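Local coordinates for coelenterazine-binding protein ca-bound apo form (PDB 2HQ8), which binds the luciferin coelenterazine and, once calcium is bound, makes it available for reaction with luciferase and oxygen, at residues A[10-15]-A[169-174]; A[18-23]-A[80-85]; A[26-31]-A[73-78]; A[38-43]-A[56-61]; A[107-112]-A[155-160]. All coordinates share one frame; numbering follows the deposited sequence.

Contacts 1 and 2 both use helix 6-23, setting it against the loop 169-174 near the C-terminus and against helix 78-89. Contact 3, about 10 Å from contact 2 between centres, is a two-stranded sheet beside a calcium ion: strand 30-31 follows helix 6-23, and strand 76-77 leads into helix 78-89. Contact 4 is the buried one, an apolar packing of helices 33-46 and 51-67; contact 3 lies at the surface and relies on backbone bonds, a metal and a cation-pi pair. Contact 2 is largely apolar too, but smaller. Contacts 1 and 5 each combine a tyrosine with an arginine-acid salt bridge. Contacts 4 and 5 touch where Phe61 meets Cys110.

Contact 1: residues A[10-15]-A[169-174]; sequences AYHLRK and FGLEET
Tyr11, on helix 6-23, lies along the chain from Leu171 to Glu173 in the loop that follows helix 157-169. With CG anti to the backbone N (chi1 168°), its CB sends the ring out toward that loop. CG stands at the margin of the contact, and beyond it the two sides of the ring part. On one side Tyr11 CD2 reaches the carbonyl carbon of Leu171 at 3.5 Å, and Tyr11 CE2 comes to 3.3 Å from Glu172 O. On the other, CD1 and CE1 run beside the Glu173 side chain, Tyr11 CE1 lying 3.7 Å from Glu173 CD. The backbone N of Glu173 sits over one face, displaced toward the rim, and Tyr11 OH ends 3.5 Å from Glu173 CA.

Arg14 grips the end of the same glutamate. Arg14 NH1 donates to Glu173 OE2 at 3.0 Å, a nearly straight hydrogen bond (164°) within a salt bridge; the oxygen lies in the guanidinium plane but is met from above the carboxylate plane. His12 brings its ring edge to Gly170 O, bonding Leu168 O through NE2 and Thr86 through ND1. Lys15 NZ donates to Gly170 O at 2.7 Å and also to Phe167 O. Lys15 thus engages carbonyls at and just beyond the C-terminal end of helix 157-169, where its positive charge would probably be favoured by the helix dipole.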
# COMPACT_ATOMS: atom_id res chain seq x y z
N ALA A 10 6.10 12.57 -14.65
CA ALA A 10 6.00 11.23 -15.27
C ALA A 10 6.42 10.13 -14.31
O ALA A 10 5.82 9.04 -14.29
CB ALA A 10 6.83 11.17 -16.53
N TYR A 11 7.46 10.41 -13.54
CA TYR A 11 7.92 9.48 -12.51
C TYR A 11 6.81 9.27 -11.46
O TYR A 11 6.49 8.12 -11.10
CB TYR A 11 9.24 9.94 -11.87
CG TYR A 11 9.58 9.16 -10.61
CD1 TYR A 11 9.95 7.80 -10.68
CD2 TYR A 11 9.50 9.76 -9.36
CE1 TYR A 11 10.24 7.07 -9.51
CE2 TYR A 11 9.78 9.04 -8.20
CZ TYR A 11 10.14 7.71 -8.28
OH TYR A 11 10.43 7.01 -7.13
N HIS A 12 6.23 10.37 -11.00
CA HIS A 12 5.17 10.33 -10.01
C HIS A 12 3.97 9.52 -10.51
O HIS A 12 3.39 8.72 -9.76
CB HIS A 12 4.75 11.74 -9.58
CG HIS A 12 3.96 11.74 -8.31
ND1 HIS A 12 2.59 11.64 -8.30
CD2 HIS A 12 4.35 11.79 -7.02
CE1 HIS A 12 2.17 11.64 -7.04
NE2 HIS A 12 3.22 11.73 -6.25
N LEU A 13 3.59 9.73 -11.78
CA LEU A 13 2.51 8.95 -12.37
C LEU A 13 2.82 7.45 -12.41
O LEU A 13 1.95 6.63 -12.14
CB LEU A 13 2.19 9.44 -13.77
CG LEU A 13 1.02 8.72 -14.43
CD1 LEU A 13 -0.28 8.94 -13.64
CD2 LEU A 13 0.95 9.27 -15.85
N ARG A 14 4.06 7.11 -12.75
CA ARG A 14 4.50 5.72 -12.73
C ARG A 14 4.29 5.09 -11.36
O ARG A 14 3.88 3.91 -11.24
CB ARG A 14 5.98 5.61 -13.10
CG ARG A 14 6.26 5.56 -14.61
CD ARG A 14 7.77 5.38 -14.89
NE ARG A 14 8.34 4.16 -14.31
CZ ARG A 14 9.56 4.08 -13.78
NH1 ARG A 14 10.34 5.16 -13.71
NH2 ARG A 14 10.00 2.93 -13.30
N LYS A 15 4.64 5.86 -10.32
CA LYS A 15 4.40 5.42 -8.94
C LYS A 15 2.90 5.22 -8.69
O LYS A 15 2.51 4.22 -8.11
CB LYS A 15 4.97 6.46 -7.94
CG LYS A 15 6.50 6.35 -7.71
CD LYS A 15 6.92 7.09 -6.44
CE LYS A 15 6.54 8.58 -6.49
NZ LYS A 15 7.19 9.33 -5.35
N PHE A 169 4.90 11.76 -2.31
CA PHE A 169 5.34 13.14 -2.65
C PHE A 169 6.70 13.27 -3.36
O PHE A 169 7.02 14.32 -3.95
CB PHE A 169 5.24 14.05 -1.40
CG PHE A 169 3.85 14.11 -0.82
CD1 PHE A 169 2.81 14.67 -1.56
CD2 PHE A 169 3.57 13.53 0.42
CE1 PHE A 169 1.50 14.71 -1.06
CE2 PHE A 169 2.25 13.56 0.95
CZ PHE A 169 1.20 14.16 0.19
N GLY A 170 7.49 12.20 -3.30
CA GLY A 170 8.80 12.14 -3.94
C GLY A 170 8.72 12.34 -5.44
O GLY A 170 7.81 11.82 -6.10
N LEU A 171 9.68 13.09 -5.98
CA LEU A 171 9.69 13.41 -7.42
C LEU A 171 10.85 12.78 -8.22
O LEU A 171 10.93 12.96 -9.44
CB LEU A 171 9.68 14.93 -7.61
CG LEU A 171 8.42 15.65 -7.10
CD1 LEU A 171 8.53 17.18 -7.25
CD2 LEU A 171 7.17 15.11 -7.77
N GLU A 172 11.74 12.05 -7.54
CA GLU A 172 12.86 11.36 -8.17
C GLU A 172 12.99 9.93 -7.64
O GLU A 172 12.54 9.62 -6.53
CB GLU A 172 14.17 12.10 -7.93
CG GLU A 172 14.26 13.50 -8.52
CD GLU A 172 15.61 14.15 -8.26
OE1 GLU A 172 16.62 13.61 -8.74
OE2 GLU A 172 15.65 15.20 -7.57
N GLU A 173 13.59 9.05 -8.44
CA GLU A 173 13.76 7.63 -8.11
C GLU A 173 14.44 7.36 -6.77
O GLU A 173 15.47 7.95 -6.46
CB GLU A 173 14.55 6.94 -9.23
CG GLU A 173 13.81 6.93 -10.57
CD GLU A 173 13.26 5.56 -10.94
OE1 GLU A 173 13.16 4.67 -10.06
OE2 GLU A 173 12.92 5.37 -12.14
N THR A 174 13.85 6.47 -5.97
CA THR A 174 14.46 6.00 -4.71
C THR A 174 14.25 4.49 -4.57
O THR A 174 13.28 3.95 -5.09
CB THR A 174 13.77 6.65 -3.49
OG1 THR A 174 12.38 6.32 -3.52
CG2 THR A 174 13.90 8.21 -3.50

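Contact 2: residues A[18-23]-A[80-85]; sequences TRMQRV and EAAVNA
Helix-to-helix packing within the N-terminal EF-hand pair joins the first helix, 6-23, to the last, 78-89. Met20 faces Ala81, Ala82 and Ala85, and the two short segments run roughly antiparallel, at 146°, with their axes 9.0 Å apart. The contact is largely apolar, and small alanine side chains on one side receive one long, bent side chain from the other. Met20 CG touches Ala81 CB at 3.6 Å and also approaches the CB of Ala82. From there the chain turns at chi2 (-44°), which carries SD past Ala81 CB and swings Met20 CE along the partner helix to 3.5 Å from Ala81 O. The same methyl, Met20 CE, meets Ala85 CB at 3.9 Å. Arg19 extends alongside, with Tyr181 of helix 175-181 and Leu89 against its side chain. Its guanidinium lies with one face over Met20 CE, the methyl 3.6 Å above the centre of that plane, while Arg19 NH2 reaches Ala85 CB at 3.9 Å.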
# COMPACT_ATOMS: atom_id res chain seq x y z
N THR A 18 1.60 2.09 -10.44
CA THR A 18 2.05 0.91 -9.71
C THR A 18 1.10 0.64 -8.55
O THR A 18 0.62 -0.48 -8.42
CB THR A 18 3.49 1.06 -9.16
OG1 THR A 18 4.41 1.34 -10.24
CG2 THR A 18 3.92 -0.24 -8.41
N ARG A 19 0.87 1.67 -7.72
CA ARG A 19 -0.08 1.61 -6.59
C ARG A 19 -1.44 1.02 -7.07
O ARG A 19 -1.89 -0.03 -6.57
CB ARG A 19 -0.24 3.00 -5.95
CG ARG A 19 -1.32 3.14 -4.86
CD ARG A 19 -1.19 4.53 -4.23
NE ARG A 19 -2.47 5.04 -3.74
CZ ARG A 19 -2.81 6.34 -3.70
NH1 ARG A 19 -4.02 6.70 -3.26
NH2 ARG A 19 -1.97 7.28 -4.12
N MET A 20 -2.05 1.66 -8.07
CA MET A 20 -3.40 1.24 -8.52
C MET A 20 -3.40 -0.18 -9.13
O MET A 20 -4.29 -1.00 -8.86
CB MET A 20 -4.00 2.29 -9.47
CG MET A 20 -4.09 3.71 -8.89
SD MET A 20 -4.69 3.81 -7.21
CE MET A 20 -4.38 5.53 -6.87
N GLN A 21 -2.38 -0.50 -9.91
CA GLN A 21 -2.30 -1.86 -10.48
C GLN A 21 -2.13 -2.93 -9.41
O GLN A 21 -2.76 -3.96 -9.48
CB GLN A 21 -1.22 -1.95 -11.53
CG GLN A 21 -1.63 -1.20 -12.80
CD GLN A 21 -0.62 -1.34 -13.92
OE1 GLN A 21 0.15 -2.30 -13.96
NE2 GLN A 21 -0.61 -0.37 -14.83
N ARG A 22 -1.32 -2.66 -8.39
CA ARG A 22 -1.17 -3.58 -7.26
C ARG A 22 -2.48 -3.76 -6.47
O ARG A 22 -2.81 -4.88 -6.09
CB ARG A 22 -0.03 -3.13 -6.33
CG ARG A 22 1.38 -3.32 -6.94
CD ARG A 22 1.64 -4.74 -7.50
NE ARG A 22 1.13 -4.92 -8.87
CZ ARG A 22 0.64 -6.06 -9.39
NH1 ARG A 22 0.61 -7.17 -8.67
NH2 ARG A 22 0.19 -6.09 -10.64
N VAL A 23 -3.19 -2.66 -6.23
CA VAL A 23 -4.47 -2.67 -5.48
C VAL A 23 -5.52 -3.43 -6.28
O VAL A 23 -6.32 -4.17 -5.71
CB VAL A 23 -4.96 -1.26 -5.05
CG1 VAL A 23 -6.38 -1.31 -4.42
CG2 VAL A 23 -3.94 -0.62 -4.04
N GLU A 80 -8.00 6.26 -14.20
CA GLU A 80 -8.53 7.43 -13.50
C GLU A 80 -7.91 7.59 -12.11
O GLU A 80 -7.49 8.68 -11.73
CB GLU A 80 -10.05 7.37 -13.38
CG GLU A 80 -10.66 8.56 -12.62
CD GLU A 80 -12.14 8.39 -12.34
OE1 GLU A 80 -12.87 7.93 -13.27
OE2 GLU A 80 -12.57 8.71 -11.19
N ALA A 81 -7.89 6.51 -11.35
CA ALA A 81 -7.35 6.51 -9.98
C ALA A 81 -5.93 7.07 -9.97
O ALA A 81 -5.60 7.94 -9.15
CB ALA A 81 -7.40 5.10 -9.40
N ALA A 82 -5.10 6.60 -10.90
CA ALA A 82 -3.68 7.00 -10.95
C ALA A 82 -3.54 8.48 -11.35
O ALA A 82 -2.79 9.23 -10.71
CB ALA A 82 -2.91 6.09 -11.93
N VAL A 83 -4.27 8.90 -12.39
CA VAL A 83 -4.24 10.30 -12.83
C VAL A 83 -4.74 11.24 -11.73
O VAL A 83 -4.09 12.24 -11.44
CB VAL A 83 -5.04 10.51 -14.16
CG1 VAL A 83 -5.15 11.99 -14.51
CG2 VAL A 83 -4.36 9.77 -15.30
N ASN A 84 -5.86 10.90 -11.12
CA ASN A 84 -6.43 11.74 -10.06
C ASN A 84 -5.48 11.81 -8.85
O ASN A 84 -5.35 12.86 -8.21
CB ASN A 84 -7.82 11.28 -9.67
CG ASN A 84 -8.87 11.54 -10.78
OD1 ASN A 84 -8.56 12.07 -11.86
ND2 ASN A 84 -10.11 11.17 -10.51
N ALA A 85 -4.79 10.69 -8.57
CA ALA A 85 -3.82 10.66 -7.48
C ALA A 85 -2.64 11.62 -7.76
O ALA A 85 -2.32 12.46 -6.90
CB ALA A 85 -3.31 9.25 -7.24

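Contact 3: residues A[26-31]-A[73-78]; sequences TGDGFI and GVRISV. With CA (calcium ion), chain D.
Backbone hydrogen bonds tie Ile31 to Ile76 in both directions: Ile31 N donates to Ile76 O at 2.7 Å, and Ile76 N returns a bond to Ile31 O at 3.0 Å. A third runs from Val78 N to Gly29 O, next to the non-hydrogen-bonded pair Phe30 and Ser77. This is the short antiparallel sheet that couples the two loops of an EF-hand pair, here with a calcium ion in the first loop. Metal bonds come from Thr26 OG1, Asp28 OD1, Phe30 O and a water, with Asp24 and Asp35 completing the site. Asp28 OD1 also accepts from Phe30 N at 3.1 Å, an Asx turn, while OD2 accepts a hydrogen bond from the metal-bound water. Among the side chains, Arg75 is bent at chi3 (-62°), which brings its guanidinium over one face of the Phe30 ring, tilted at 45° with NH1 nearest: Arg75 CZ is 4.4 Å from the Phe30 centroid in a cation-pi contact. Inward, Ile31 CD1 touches Val78 CG1 at 3.9 Å.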
# COMPACT_ATOMS: atom_id res chain seq x y z
N THR A 26 -8.28 -7.96 -8.26
CA THR A 26 -9.28 -8.71 -9.05
C THR A 26 -8.98 -8.75 -10.54
O THR A 26 -9.56 -9.58 -11.26
CB THR A 26 -10.74 -8.27 -8.83
OG1 THR A 26 -10.95 -6.97 -9.40
CG2 THR A 26 -11.12 -8.32 -7.37
N GLY A 27 -8.11 -7.85 -11.02
CA GLY A 27 -7.61 -7.82 -12.40
C GLY A 27 -8.60 -7.38 -13.48
O GLY A 27 -8.40 -7.66 -14.68
N ASP A 28 -9.66 -6.67 -13.07
CA ASP A 28 -10.69 -6.10 -13.97
C ASP A 28 -10.37 -4.69 -14.48
O ASP A 28 -11.13 -4.13 -15.30
CB ASP A 28 -12.07 -6.16 -13.27
CG ASP A 28 -12.17 -5.21 -12.07
OD1 ASP A 28 -11.11 -4.79 -11.53
OD2 ASP A 28 -13.31 -4.85 -11.68
N GLY A 29 -9.25 -4.11 -14.03
CA GLY A 29 -8.81 -2.78 -14.46
C GLY A 29 -9.50 -1.64 -13.70
O GLY A 29 -9.42 -0.47 -14.09
N PHE A 30 -10.14 -2.01 -12.61
CA PHE A 30 -10.79 -1.09 -11.68
C PHE A 30 -10.37 -1.37 -10.23
O PHE A 30 -9.95 -2.47 -9.87
CB PHE A 30 -12.30 -1.28 -11.74
CG PHE A 30 -12.90 -0.83 -13.04
CD1 PHE A 30 -13.26 0.50 -13.22
CD2 PHE A 30 -13.04 -1.73 -14.09
CE1 PHE A 30 -13.80 0.95 -14.45
CE2 PHE A 30 -13.57 -1.30 -15.32
CZ PHE A 30 -13.95 0.05 -15.50
N ILE A 31 -10.56 -0.34 -9.41
CA ILE A 31 -10.40 -0.41 -7.96
C ILE A 31 -11.82 -0.36 -7.36
O ILE A 31 -12.57 0.56 -7.66
CB ILE A 31 -9.61 0.80 -7.42
CG1 ILE A 31 -8.18 0.85 -8.00
CG2 ILE A 31 -9.60 0.79 -5.85
CD1 ILE A 31 -7.45 -0.47 -7.95
N GLY A 73 -20.74 -1.56 -5.42
CA GLY A 73 -21.03 -1.09 -6.75
C GLY A 73 -20.23 0.09 -7.26
O GLY A 73 -20.41 0.50 -8.39
N VAL A 74 -19.36 0.67 -6.43
CA VAL A 74 -18.50 1.76 -6.84
C VAL A 74 -17.20 1.15 -7.43
O VAL A 74 -16.60 0.27 -6.81
CB VAL A 74 -18.17 2.72 -5.65
CG1 VAL A 74 -17.11 3.77 -6.06
CG2 VAL A 74 -19.47 3.38 -5.11
N ARG A 75 -16.82 1.59 -8.62
CA ARG A 75 -15.61 1.08 -9.30
C ARG A 75 -14.94 2.28 -9.95
O ARG A 75 -15.58 2.97 -10.79
CB ARG A 75 -15.95 0.06 -10.40
CG ARG A 75 -16.58 -1.27 -9.97
CD ARG A 75 -16.76 -2.19 -11.21
NE ARG A 75 -17.68 -1.57 -12.17
CZ ARG A 75 -17.56 -1.63 -13.50
NH1 ARG A 75 -16.57 -2.32 -14.08
NH2 ARG A 75 -18.45 -1.01 -14.26
N ILE A 76 -13.66 2.49 -9.66
CA ILE A 76 -12.88 3.54 -10.34
C ILE A 76 -11.78 2.88 -11.18
O ILE A 76 -11.02 2.04 -10.64
CB ILE A 76 -12.20 4.51 -9.33
CG1 ILE A 76 -13.23 5.06 -8.32
CG2 ILE A 76 -11.45 5.61 -10.06
CD1 ILE A 76 -14.49 5.77 -8.89
N SER A 77 -11.67 3.26 -12.45
CA SER A 77 -10.63 2.68 -13.35
C SER A 77 -9.23 2.96 -12.80
O SER A 77 -9.00 4.02 -12.22
CB SER A 77 -10.76 3.22 -14.79
OG SER A 77 -10.21 4.51 -14.94
N VAL A 78 -8.32 2.01 -12.98
CA VAL A 78 -6.93 2.20 -12.50
C VAL A 78 -6.27 3.40 -13.16
O VAL A 78 -5.47 4.13 -12.55
CB VAL A 78 -6.08 0.89 -12.65
CG1 VAL A 78 -6.58 -0.17 -11.70
CG2 VAL A 78 -6.05 0.38 -14.09
CA CA D . -10.38 -4.63 -9.22
O HOH W 1 -12.71 -4.15 -9.05

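Contact 4: residues A[38-43]-A[56-61]; sequences LIAVRI and ETRQEF
An apolar, buried helix-helix contact joins helices 33-46 and 51-67, with Ala40 and Phe61 at its centre. The segments run nearly antiparallel (155°), and their axes approach to 8.5 Å. The small side chain of Ala40 permits this: its CB lies 3.6 Å from Arg58 CA and equally near Phe61 CD1, so it meets both the partner backbone and the aromatic ring. Ala40 CA lies over one ring face, offset toward the rim.

Two isoleucines one turn apart meet the far end of the ring from the side on which Ala40 lies. Ile39 offers CG2 to Phe61 CE2 at 3.5 Å, and Ile43 reaches Phe61 CZ with CD1 at 3.5 Å, each side chain crossing the ring at about a right angle. The CD1 contact depends on an extended Ile43 branch (chi2 172°). In EF-hand terms, the exiting helix of the first hand packs here on the entering helix of the second. Val131 and Ala130 of helix 121-131 touch Ile39 and Ile43 from the C-terminal half. Outward, Val41 CG2 comes to 4.4 Å from Arg58 CD; the Arg58 guanidinium leads out of the contact, NH2 pairing with Glu55 of its own helix and NH1 reaching across to Glu37 of helix 33-46.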
# COMPACT_ATOMS: atom_id res chain seq x y z
N LEU A 38 -10.36 -8.97 -1.26
CA LEU A 38 -9.48 -10.03 -1.74
C LEU A 38 -8.06 -9.95 -1.16
O LEU A 38 -7.45 -10.99 -0.89
CB LEU A 38 -9.41 -10.04 -3.26
CG LEU A 38 -8.61 -11.17 -3.91
CD1 LEU A 38 -9.02 -12.54 -3.36
CD2 LEU A 38 -8.72 -11.04 -5.43
N ILE A 39 -7.55 -8.74 -0.97
CA ILE A 39 -6.21 -8.55 -0.40
C ILE A 39 -6.24 -9.13 1.02
O ILE A 39 -5.30 -9.82 1.42
CB ILE A 39 -5.81 -7.04 -0.40
CG1 ILE A 39 -5.59 -6.51 -1.83
CG2 ILE A 39 -4.56 -6.79 0.47
CD1 ILE A 39 -5.42 -4.96 -1.85
N ALA A 40 -7.32 -8.86 1.76
CA ALA A 40 -7.47 -9.35 3.16
C ALA A 40 -7.57 -10.88 3.19
O ALA A 40 -6.96 -11.56 4.07
CB ALA A 40 -8.69 -8.69 3.83
N VAL A 41 -8.32 -11.43 2.23
CA VAL A 41 -8.48 -12.86 2.10
C VAL A 41 -7.14 -13.52 1.76
O VAL A 41 -6.77 -14.53 2.34
CB VAL A 41 -9.60 -13.21 1.08
CG1 VAL A 41 -9.60 -14.73 0.76
CG2 VAL A 41 -10.94 -12.82 1.68
N ARG A 42 -6.38 -12.91 0.85
CA ARG A 42 -5.11 -13.47 0.44
C ARG A 42 -4.13 -13.41 1.58
O ARG A 42 -3.42 -14.40 1.86
CB ARG A 42 -4.58 -12.75 -0.79
CG ARG A 42 -5.28 -13.17 -2.09
CD ARG A 42 -4.71 -12.36 -3.21
NE ARG A 42 -5.28 -12.72 -4.51
CZ ARG A 42 -4.89 -12.21 -5.66
NH1 ARG A 42 -3.96 -11.26 -5.69
NH2 ARG A 42 -5.47 -12.62 -6.79
N ILE A 43 -4.08 -12.26 2.26
CA ILE A 43 -3.21 -12.14 3.45
C ILE A 43 -3.53 -13.26 4.45
O ILE A 43 -2.60 -13.89 4.97
CB ILE A 43 -3.33 -10.75 4.13
CG1 ILE A 43 -2.62 -9.69 3.26
CG2 ILE A 43 -2.76 -10.81 5.57
CD1 ILE A 43 -2.83 -8.14 3.72
N GLU A 56 -11.37 -10.49 11.30
CA GLU A 56 -11.01 -9.16 11.80
C GLU A 56 -10.25 -8.38 10.73
O GLU A 56 -10.53 -7.20 10.49
CB GLU A 56 -10.16 -9.25 13.07
N THR A 57 -9.31 -9.06 10.08
CA THR A 57 -8.51 -8.45 9.03
C THR A 57 -9.38 -8.09 7.82
O THR A 57 -9.28 -6.99 7.26
CB THR A 57 -7.28 -9.34 8.64
OG1 THR A 57 -6.42 -9.49 9.79
CG2 THR A 57 -6.46 -8.67 7.50
N ARG A 58 -10.27 -9.01 7.42
CA ARG A 58 -11.23 -8.71 6.36
C ARG A 58 -12.09 -7.47 6.68
O ARG A 58 -12.31 -6.60 5.81
CB ARG A 58 -12.12 -9.91 6.04
CG ARG A 58 -12.86 -9.79 4.72
CD ARG A 58 -13.78 -11.02 4.50
NE ARG A 58 -14.90 -11.03 5.46
CZ ARG A 58 -16.11 -10.53 5.21
NH1 ARG A 58 -16.40 -9.99 4.02
NH2 ARG A 58 -17.04 -10.57 6.16
N GLN A 59 -12.56 -7.38 7.92
CA GLN A 59 -13.36 -6.21 8.32
C GLN A 59 -12.54 -4.92 8.29
O GLN A 59 -13.04 -3.90 7.86
CB GLN A 59 -14.01 -6.42 9.70
CG GLN A 59 -15.20 -7.41 9.66
CD GLN A 59 -16.26 -7.03 8.67
OE1 GLN A 59 -16.63 -5.85 8.55
NE2 GLN A 59 -16.77 -8.01 7.93
N GLU A 60 -11.27 -5.00 8.68
CA GLU A 60 -10.40 -3.81 8.69
C GLU A 60 -10.18 -3.30 7.27
O GLU A 60 -10.25 -2.11 7.03
CB GLU A 60 -9.07 -4.12 9.37
CG GLU A 60 -9.12 -4.08 10.90
CD GLU A 60 -7.87 -4.67 11.53
OE1 GLU A 60 -6.77 -4.34 11.04
OE2 GLU A 60 -8.00 -5.48 12.49
N PHE A 61 -9.92 -4.21 6.34
CA PHE A 61 -9.70 -3.79 4.96
C PHE A 61 -10.95 -3.16 4.36
O PHE A 61 -10.86 -2.18 3.65
CB PHE A 61 -9.22 -4.96 4.11
CG PHE A 61 -7.73 -5.11 4.13
CD1 PHE A 61 -7.11 -5.80 5.16
CD2 PHE A 61 -6.96 -4.56 3.10
CE1 PHE A 61 -5.69 -5.94 5.19
CE2 PHE A 61 -5.53 -4.68 3.10
CZ PHE A 61 -4.91 -5.38 4.16

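Contact 5: residues A[107-112]-A[155-160]; sequences MYDCID and ISRDEF. With CA (calcium ion), chain C; CA (calcium ion), chain E.
Tyr108 and Phe160 form the apolar centre, an offset edge-to-face pair with ring centroids 5.4 Å apart and planes at 66°. The tyrosine supplies the edge, Tyr108 CD1 lying 3.5 Å from Phe160 CG, and Tyr108 CB sits over the phenylalanine face. The two side chains run antiparallel alongside one another. Met107 CB and Ile155 CG2 add looser contacts to Phe160 and Tyr108.

Over one face of Tyr108 lies Arg157, whose CA makes a CH-pi contact 4.1 Å from the ring centroid. The arginine bends at chi3 (-59°) and brings its guanidinium over Tyr108 CD2 on the way to Asp109. In the resulting salt bridge Arg157 NH1 donates to Asp109 OD1 at 3.1 Å, from the syn side but tilted out of the carboxylate plane. A water binds the same OD1 and links it to Asp112 OD2. At the other end of the ring Tyr108 OH lies 2.9 Å from Ile155 O.

Asp112 OD1 binds one calcium ion at 2.2 Å, and Glu159 holds a second through both carboxylate oxygens. The contact thus joins the helix end that carries the first ligand of one loop to the helix start that carries the last ligand of the next, as in a paired EF-hand domain.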
# COMPACT_ATOMS: atom_id res chain seq x y z
N MET A 107 -3.20 1.99 6.68
CA MET A 107 -2.73 0.79 5.97
C MET A 107 -1.71 0.00 6.79
O MET A 107 -1.68 -1.23 6.73
CB MET A 107 -2.15 1.13 4.59
CG MET A 107 -2.97 2.16 3.77
SD MET A 107 -4.69 1.67 3.48
CE MET A 107 -4.51 -0.11 3.20
N TYR A 108 -0.86 0.71 7.54
CA TYR A 108 0.08 0.08 8.46
C TYR A 108 -0.66 -0.85 9.42
O TYR A 108 -0.30 -1.99 9.58
CB TYR A 108 0.84 1.16 9.26
CG TYR A 108 1.90 0.65 10.23
CD1 TYR A 108 3.22 0.46 9.80
CD2 TYR A 108 1.60 0.38 11.58
CE1 TYR A 108 4.21 0.03 10.66
CE2 TYR A 108 2.59 -0.09 12.44
CZ TYR A 108 3.88 -0.24 11.97
OH TYR A 108 4.85 -0.70 12.82
N ASP A 109 -1.71 -0.31 10.04
CA ASP A 109 -2.49 -1.04 11.02
C ASP A 109 -3.14 -2.27 10.40
O ASP A 109 -3.11 -3.35 10.99
CB ASP A 109 -3.53 -0.10 11.65
CG ASP A 109 -2.89 0.93 12.57
OD1 ASP A 109 -1.84 0.62 13.19
OD2 ASP A 109 -3.46 2.04 12.64
N CYS A 110 -3.65 -2.13 9.18
CA CYS A 110 -4.21 -3.30 8.45
C CYS A 110 -3.23 -4.45 8.29
O CYS A 110 -3.62 -5.60 8.44
CB CYS A 110 -4.72 -2.92 7.08
SG CYS A 110 -6.19 -1.92 7.19
N ILE A 111 -1.99 -4.12 7.95
CA ILE A 111 -0.92 -5.09 7.67
C ILE A 111 -0.43 -5.73 8.97
O ILE A 111 0.02 -6.87 8.97
CB ILE A 111 0.25 -4.37 6.93
CG1 ILE A 111 -0.21 -4.02 5.52
CG2 ILE A 111 1.54 -5.23 6.84
CD1 ILE A 111 0.64 -2.94 4.86
N ASP A 112 -0.55 -4.99 10.07
CA ASP A 112 -0.19 -5.49 11.42
C ASP A 112 -1.30 -6.40 11.94
O ASP A 112 -2.16 -5.96 12.73
CB ASP A 112 -0.02 -4.31 12.38
CG ASP A 112 0.36 -4.75 13.79
OD1 ASP A 112 0.85 -5.90 13.97
OD2 ASP A 112 0.18 -3.93 14.72
N ILE A 155 9.43 -3.45 10.79
CA ILE A 155 9.15 -2.11 10.25
C ILE A 155 8.30 -1.41 11.32
O ILE A 155 7.23 -1.88 11.66
CB ILE A 155 8.38 -2.17 8.90
CG1 ILE A 155 9.22 -2.90 7.81
CG2 ILE A 155 7.95 -0.74 8.47
CD1 ILE A 155 8.40 -3.33 6.53
N SER A 156 8.84 -0.35 11.91
CA SER A 156 8.07 0.43 12.87
C SER A 156 7.26 1.52 12.14
O SER A 156 7.48 1.80 10.97
CB SER A 156 9.02 1.08 13.88
OG SER A 156 10.10 1.68 13.20
N ARG A 157 6.35 2.16 12.86
CA ARG A 157 5.51 3.19 12.27
C ARG A 157 6.32 4.36 11.70
O ARG A 157 5.97 4.86 10.64
CB ARG A 157 4.46 3.65 13.31
CG ARG A 157 3.20 4.21 12.76
CD ARG A 157 2.31 4.71 13.94
NE ARG A 157 2.01 3.63 14.86
CZ ARG A 157 0.95 2.82 14.76
NH1 ARG A 157 0.07 2.97 13.76
NH2 ARG A 157 0.75 1.86 15.67
N ASP A 158 7.41 4.76 12.35
CA ASP A 158 8.29 5.83 11.81
C ASP A 158 8.90 5.46 10.48
O ASP A 158 8.94 6.27 9.57
CB ASP A 158 9.44 6.17 12.77
CG ASP A 158 10.31 4.98 13.09
OD1 ASP A 158 9.79 4.05 13.72
OD2 ASP A 158 11.51 4.98 12.76
N GLU A 159 9.41 4.22 10.37
CA GLU A 159 9.95 3.72 9.10
C GLU A 159 8.90 3.69 7.98
O GLU A 159 9.16 4.12 6.82
CB GLU A 159 10.51 2.31 9.36
CG GLU A 159 11.78 2.39 10.24
CD GLU A 159 12.36 1.06 10.59
OE1 GLU A 159 11.59 0.07 10.57
OE2 GLU A 159 13.59 1.00 10.88
N PHE A 160 7.72 3.18 8.31
CA PHE A 160 6.62 3.17 7.36
C PHE A 160 6.26 4.58 6.93
O PHE A 160 6.08 4.82 5.76
CB PHE A 160 5.40 2.49 7.95
CG PHE A 160 4.29 2.24 6.95
CD1 PHE A 160 4.30 1.09 6.16
CD2 PHE A 160 3.20 3.12 6.86
CE1 PHE A 160 3.24 0.81 5.26
CE2 PHE A 160 2.14 2.86 5.97
CZ PHE A 160 2.17 1.71 5.17
CA CA C . 13.18 -1.36 11.94
CA CA E . 2.68 -7.09 13.91
O HOH W 2 -0.50 -1.14 14.61
O HOH W 3 12.13 -0.33 13.83
O HOH W 4 4.77 -8.72 14.49